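Local coordinates for protein type I polyketide synthase PikAII (Streptomyces venezuelae, PDB 3QP9) that carries a C2-type ketoreductase of a modular polyketide synthase, a type that probably epimerises the substituted alpha-carbon of the growing chain rather than reducing its beta-keto group, at residues L383-A388 / Q428-G433; S245-A250 / A474-L479. One frame throughout, in Å; residues are numbered along the deposited sequence.

How the interactions relate
The chain meets the four segments in the order 245-250, 383-388, 428-433 and 474-479, so interaction 1 is nested inside the loop closed by interaction 2. Their centres lie 20 Å apart and their nearest atoms about 11 Å, without touching. Both belong to the Rossmann-type ketoreductase half and share strand 435-441: segment 428-433 leads into it, while Leu475 and Leu479 of helix 468-481 pack on it. Interaction 1 joins the end of helix 363-386 to the loop before that strand. Interaction 2 joins helix 468-481 to the loop before strand 253-256. Each contact thus holds a loop entering a parallel strand against a helix.

Interaction 1. Residues L383-A388 / Q428-G433; sequences LLREAA and QHRADG
The carboxylate of Asp381 is gripped by Arg385 and Arg430 from the two segments, the NE of Arg385 forming a salt bridge with OD1 and the NE of Arg430 with OD2. Asp381 precedes Arg385 by one helical turn, so this acid bridges the C-terminal end of helix 363-386 and the loop entering strand 435-441 in the Rossmann-type ketoreductase fold. The NE atoms of Arg385 and Arg430 stand 4.8 Å apart, a spacing that their shared acid probably makes tolerable. The arginine side chains cross at about a right angle, with guanidinium planes turned 56° apart, and meet through their aliphatic parts: CD of Arg385 lies 3.9 Å from CG of Arg430, and the same CD is 4.0 Å from NE of Arg430. A bend at chi3 (18°, nearly eclipsed) turns Arg385 so that its NE reaches the acid, whereas Arg430 runs extended from CG to NE and also gives an NH2 hydrogen bond to the carbonyl of Leu425. Nearer the backbone, CG of Arg385 sits 3.5 Å from the carbonyl O of Gly433. That residue has a positive phi, 108°, at which a CB would press against the preceding carbonyl oxygen. Where the helix gives out, Ala387 leaves helical geometry and the N of Ala388 hydrogen-bonds to the O of Arg385 at 2.9 Å. This turn brings the methyl CB of Ala388 to the CB of Asp432, 3.9 Å away.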
loop_
_atom_site.group_PDB
_atom_site.type_symbol
_atom_site.label_atom_id
_atom_site.label_comp_id
_atom_site.label_asym_id
_atom_site.label_seq_id
_atom_site.Cartn_x
_atom_site.Cartn_y
_atom_site.Cartn_z
ATOM N N LEU A 383 -2.890 -6.632 18.712
ATOM C CA LEU A 383 -3.336 -7.607 19.757
ATOM C C LEU A 383 -2.670 -8.981 19.688
ATOM O O LEU A 383 -2.432 -9.626 20.741
ATOM C CB LEU A 383 -4.866 -7.753 19.728
ATOM C CG LEU A 383 -5.569 -6.390 19.794
ATOM C CD1 LEU A 383 -7.006 -6.538 19.285
ATOM C CD2 LEU A 383 -5.506 -5.822 21.236
ATOM N N LEU A 384 -2.379 -9.447 18.467
ATOM C CA LEU A 384 -1.662 -10.718 18.273
ATOM C C LEU A 384 -0.207 -10.613 18.677
ATOM O O LEU A 384 0.393 -11.607 19.114
ATOM C CB LEU A 384 -1.728 -11.215 16.831
ATOM C CG LEU A 384 -3.100 -11.665 16.277
ATOM C CD1 LEU A 384 -3.018 -12.245 14.878
ATOM C CD2 LEU A 384 -3.833 -12.638 17.237
ATOM N N ARG A 385 0.369 -9.431 18.468
ATOM C CA ARG A 385 1.735 -9.119 18.885
ATOM C C ARG A 385 1.724 -9.181 20.412
ATOM O O ARG A 385 2.548 -9.871 21.018
ATOM C CB ARG A 385 2.149 -7.717 18.338
ATOM C CG ARG A 385 3.479 -7.691 17.490
ATOM C CD ARG A 385 3.673 -6.495 16.474
ATOM N NE ARG A 385 2.832 -5.301 16.676
ATOM C CZ ARG A 385 2.893 -4.429 17.701
ATOM N NH1 ARG A 385 3.755 -4.584 18.717
ATOM N NH2 ARG A 385 2.050 -3.396 17.716
ATOM N N GLU A 386 0.754 -8.492 21.019
ATOM C CA GLU A 386 0.639 -8.340 22.475
ATOM C C GLU A 386 0.351 -9.686 23.205
ATOM O O GLU A 386 0.684 -9.853 24.381
ATOM C CB GLU A 386 -0.339 -7.170 22.830
ATOM C CG GLU A 386 0.391 -5.774 22.935
ATOM C CD GLU A 386 -0.482 -4.461 22.789
ATOM O OE1 GLU A 386 0.077 -3.375 22.414
ATOM O OE2 GLU A 386 -1.695 -4.508 23.091
ATOM N N ALA A 387 -0.217 -10.657 22.484
ATOM C CA ALA A 387 -0.428 -11.984 23.015
ATOM C C ALA A 387 0.821 -12.873 22.844
ATOM O O ALA A 387 0.750 -14.061 23.068
ATOM C CB ALA A 387 -1.688 -12.658 22.390
ATOM N N ALA A 388 1.971 -12.303 22.488
ATOM C CA ALA A 388 3.145 -13.170 22.252
ATOM C C ALA A 388 4.164 -13.094 23.383
ATOM O O ALA A 388 4.694 -12.025 23.647
ATOM C CB ALA A 388 3.778 -12.870 20.915
ATOM N N GLN A 428 7.523 -5.033 8.211
ATOM C CA GLN A 428 7.936 -4.611 9.563
ATOM C C GLN A 428 8.592 -5.799 10.278
ATOM O O GLN A 428 8.197 -6.939 10.019
ATOM C CB GLN A 428 6.716 -4.232 10.386
ATOM C CG GLN A 428 6.097 -2.928 10.025
ATOM C CD GLN A 428 5.307 -2.321 11.158
ATOM O OE1 GLN A 428 5.792 -1.436 11.917
ATOM N NE2 GLN A 428 4.080 -2.755 11.271
ATOM N N HIS A 429 9.566 -5.573 11.153
ATOM C CA HIS A 429 10.162 -6.686 11.893
ATOM C C HIS A 429 9.191 -7.143 13.001
ATOM O O HIS A 429 8.583 -6.320 13.723
ATOM C CB HIS A 429 11.475 -6.209 12.514
ATOM C CG HIS A 429 12.340 -7.306 13.081
ATOM N ND1 HIS A 429 13.665 -7.460 12.731
ATOM C CD2 HIS A 429 12.080 -8.279 13.994
ATOM C CE1 HIS A 429 14.176 -8.496 13.382
ATOM N NE2 HIS A 429 13.233 -9.012 14.154
ATOM N N ARG A 430 9.056 -8.440 13.190
ATOM C CA ARG A 430 8.301 -8.882 14.375
ATOM C C ARG A 430 9.057 -9.902 15.112
ATOM O O ARG A 430 9.102 -11.056 14.661
ATOM C CB ARG A 430 6.909 -9.436 14.007
ATOM C CG ARG A 430 5.853 -8.314 13.834
ATOM C CD ARG A 430 4.492 -8.829 13.276
ATOM N NE ARG A 430 3.819 -7.702 12.659
ATOM C CZ ARG A 430 4.149 -7.182 11.460
ATOM N NH1 ARG A 430 5.126 -7.737 10.691
ATOM N NH2 ARG A 430 3.472 -6.122 11.004
ATOM N N ALA A 431 9.585 -9.475 16.273
ATOM C CA ALA A 431 10.440 -10.281 17.139
ATOM C C ALA A 431 9.780 -11.586 17.535
ATOM O O ALA A 431 10.450 -12.625 17.631
ATOM C CB ALA A 431 10.873 -9.479 18.403
ATOM N N ASP A 432 8.476 -11.561 17.779
ATOM C CA ASP A 432 7.853 -12.805 18.276
ATOM C C ASP A 432 6.673 -13.326 17.453
ATOM O O ASP A 432 6.069 -14.345 17.805
ATOM C CB ASP A 432 7.544 -12.734 19.797
ATOM C CG ASP A 432 8.800 -13.037 20.675
ATOM O OD1 ASP A 432 9.707 -12.191 20.729
ATOM O OD2 ASP A 432 8.887 -14.129 21.280
ATOM N N GLY A 433 6.365 -12.661 16.347
ATOM C CA GLY A 433 5.139 -12.986 15.601
ATOM C C GLY A 433 4.163 -11.850 15.836
ATOM O O GLY A 433 4.546 -10.870 16.474
#

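Interaction 2. Residues S245-A250 / A474-L479; sequences SPWWQA and ALDTAL
Helix 468-481 of the Rossmann-type ketoreductase presents Asp476 and Leu479, three residues apart on one helical side, to Trp247 in the loop before strand 253-256. The indole is met both at its edge and over a face. At the edge, NE1 of Trp247 donates to OD2 of Asp476 at 2.8 Å, with an N-H...O angle of 164°; the acceptor lies close to the ring plane. The approach to the acid is less regular, since the nitrogen stands 37° out of the carboxylate plane. Asp476 reaches the indole with CG opposite its backbone N (chi1 -180°), which swings the carboxylate out from the helix to the indole edge. Over one face of Trp247, Leu479 spans both rings at an oblique angle: its CB is 3.5 Å from both CG and CD1 of the pyrrole ring, and its CD1 methyl points onto the six-membered ring as a CH-pi contact. The opposite face receives CD1 of Trp248, 3.4 Å above the plane, so the indole is sandwiched between its chain neighbour and the helix. Leu271 of helix 262-274 touches both tryptophans, while Leu479 continues inward onto Val398 and Thr437 of strands 396-402 and 435-441. A backbone hydrogen bond between Ser245 and Gly480 joins the loop to the helix end nearby. For this buried tryptophan, the chemistry means that its polar N-H is satisfied by a carboxylate, whose negative charge would probably strengthen the bond, while the groups on both faces probably help hold the tilt of the ring.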
loop_
_atom_site.group_PDB
_atom_site.type_symbol
_atom_site.label_atom_id
_atom_site.label_comp_id
_atom_site.label_asym_id
_atom_site.label_seq_id
_atom_site.Cartn_x
_atom_site.Cartn_y
_atom_site.Cartn_z
ATOM N N SER A 245 5.955 -25.674 3.739
ATOM C CA SER A 245 5.610 -26.111 5.074
ATOM C C SER A 245 4.193 -25.685 5.476
ATOM O O SER A 245 3.617 -24.733 4.871
ATOM C CB SER A 245 6.643 -25.732 6.120
ATOM O OG SER A 245 7.096 -24.413 5.978
ATOM N N PRO A 246 3.611 -26.427 6.443
ATOM C CA PRO A 246 2.253 -26.121 6.883
ATOM C C PRO A 246 2.166 -24.731 7.471
ATOM O O PRO A 246 3.085 -24.287 8.185
ATOM C CB PRO A 246 1.979 -27.220 7.955
ATOM C CG PRO A 246 2.824 -28.375 7.485
ATOM C CD PRO A 246 4.115 -27.684 7.049
ATOM N N TRP A 247 1.070 -24.042 7.155
ATOM C CA TRP A 247 0.859 -22.740 7.635
ATOM C C TRP A 247 -0.383 -22.656 8.571
ATOM O O TRP A 247 -0.708 -21.587 8.983
ATOM C CB TRP A 247 0.738 -21.699 6.478
ATOM C CG TRP A 247 -0.305 -21.952 5.386
ATOM C CD1 TRP A 247 -0.122 -22.701 4.268
ATOM C CD2 TRP A 247 -1.641 -21.455 5.316
ATOM N NE1 TRP A 247 -1.255 -22.737 3.516
ATOM C CE2 TRP A 247 -2.208 -21.954 4.115
ATOM C CE3 TRP A 247 -2.440 -20.695 6.186
ATOM C CZ2 TRP A 247 -3.540 -21.692 3.720
ATOM C CZ3 TRP A 247 -3.735 -20.390 5.786
ATOM C CH2 TRP A 247 -4.285 -20.910 4.572
ATOM N N TRP A 248 -1.065 -23.785 8.824
ATOM C CA TRP A 248 -2.179 -23.873 9.775
ATOM C C TRP A 248 -2.060 -25.275 10.409
ATOM O O TRP A 248 -1.350 -26.188 9.850
ATOM C CB TRP A 248 -3.565 -23.569 9.203
ATOM C CG TRP A 248 -3.938 -24.368 7.995
ATOM C CD1 TRP A 248 -3.870 -23.938 6.694
ATOM C CD2 TRP A 248 -4.374 -25.749 7.951
ATOM N NE1 TRP A 248 -4.264 -24.956 5.849
ATOM C CE2 TRP A 248 -4.554 -26.079 6.584
ATOM C CE3 TRP A 248 -4.650 -26.748 8.944
ATOM C CZ2 TRP A 248 -4.974 -27.356 6.173
ATOM C CZ3 TRP A 248 -5.075 -28.020 8.531
ATOM C CH2 TRP A 248 -5.210 -28.327 7.173
ATOM N N GLN A 249 -2.597 -25.401 11.637
ATOM C CA GLN A 249 -2.593 -26.731 12.285
ATOM C C GLN A 249 -4.041 -27.284 12.330
ATOM O O GLN A 249 -4.915 -26.552 12.567
ATOM C CB GLN A 249 -1.961 -26.706 13.693
ATOM C CG GLN A 249 -0.645 -25.942 13.898
ATOM C CD GLN A 249 -0.381 -25.682 15.437
ATOM O OE1 GLN A 249 0.620 -25.115 15.837
ATOM N NE2 GLN A 249 -1.320 -26.098 16.270
ATOM N N ALA A 250 -4.280 -28.546 12.004
ATOM C CA ALA A 250 -5.656 -29.142 12.027
ATOM C C ALA A 250 -6.376 -28.976 13.401
ATOM O O ALA A 250 -7.636 -28.781 13.440
ATOM C CB ALA A 250 -5.594 -30.639 11.704
ATOM N N ALA A 474 -3.100 -20.691 -5.415
ATOM C CA ALA A 474 -1.938 -19.802 -5.475
ATOM C C ALA A 474 -1.640 -19.266 -4.079
ATOM O O ALA A 474 -0.489 -19.173 -3.672
ATOM C CB ALA A 474 -2.208 -18.676 -6.454
ATOM N N LEU A 475 -2.694 -18.999 -3.306
ATOM C CA LEU A 475 -2.527 -18.491 -1.923
ATOM C C LEU A 475 -1.818 -19.543 -1.082
ATOM O O LEU A 475 -0.845 -19.262 -0.377
ATOM C CB LEU A 475 -3.922 -18.194 -1.361
ATOM C CG LEU A 475 -3.864 -17.732 0.111
ATOM C CD1 LEU A 475 -3.063 -16.426 0.382
ATOM C CD2 LEU A 475 -5.360 -17.580 0.497
ATOM N N ASP A 476 -2.320 -20.788 -1.149
ATOM C CA ASP A 476 -1.701 -21.873 -0.397
ATOM C C ASP A 476 -0.188 -22.079 -0.762
ATOM O O ASP A 476 0.639 -22.344 0.153
ATOM C CB ASP A 476 -2.492 -23.175 -0.652
ATOM C CG ASP A 476 -1.906 -24.358 0.110
ATOM O OD1 ASP A 476 -1.244 -25.188 -0.511
ATOM O OD2 ASP A 476 -1.985 -24.389 1.347
ATOM N N THR A 477 0.136 -22.107 -2.070
ATOM C CA THR A 477 1.536 -22.237 -2.502
ATOM C C THR A 477 2.390 -21.129 -1.849
ATOM O O THR A 477 3.453 -21.437 -1.242
ATOM C CB THR A 477 1.586 -22.220 -4.031
ATOM O OG1 THR A 477 0.849 -23.360 -4.500
ATOM C CG2 THR A 477 2.999 -22.303 -4.594
ATOM N N ALA A 478 1.913 -19.873 -1.885
ATOM C CA ALA A 478 2.673 -18.780 -1.308
ATOM C C ALA A 478 2.865 -18.923 0.162
ATOM O O ALA A 478 3.984 -18.666 0.638
ATOM C CB ALA A 478 1.994 -17.346 -1.596
ATOM N N LEU A 479 1.800 -19.283 0.918
ATOM C CA LEU A 479 1.905 -19.272 2.413
ATOM C C LEU A 479 2.812 -20.444 2.708
ATOM O O LEU A 479 3.617 -20.430 3.616
ATOM C CB LEU A 479 0.531 -19.480 3.103
ATOM C CG LEU A 479 -0.404 -18.298 2.818
ATOM C CD1 LEU A 479 -1.807 -18.640 3.380
ATOM C CD2 LEU A 479 0.181 -16.919 3.415
#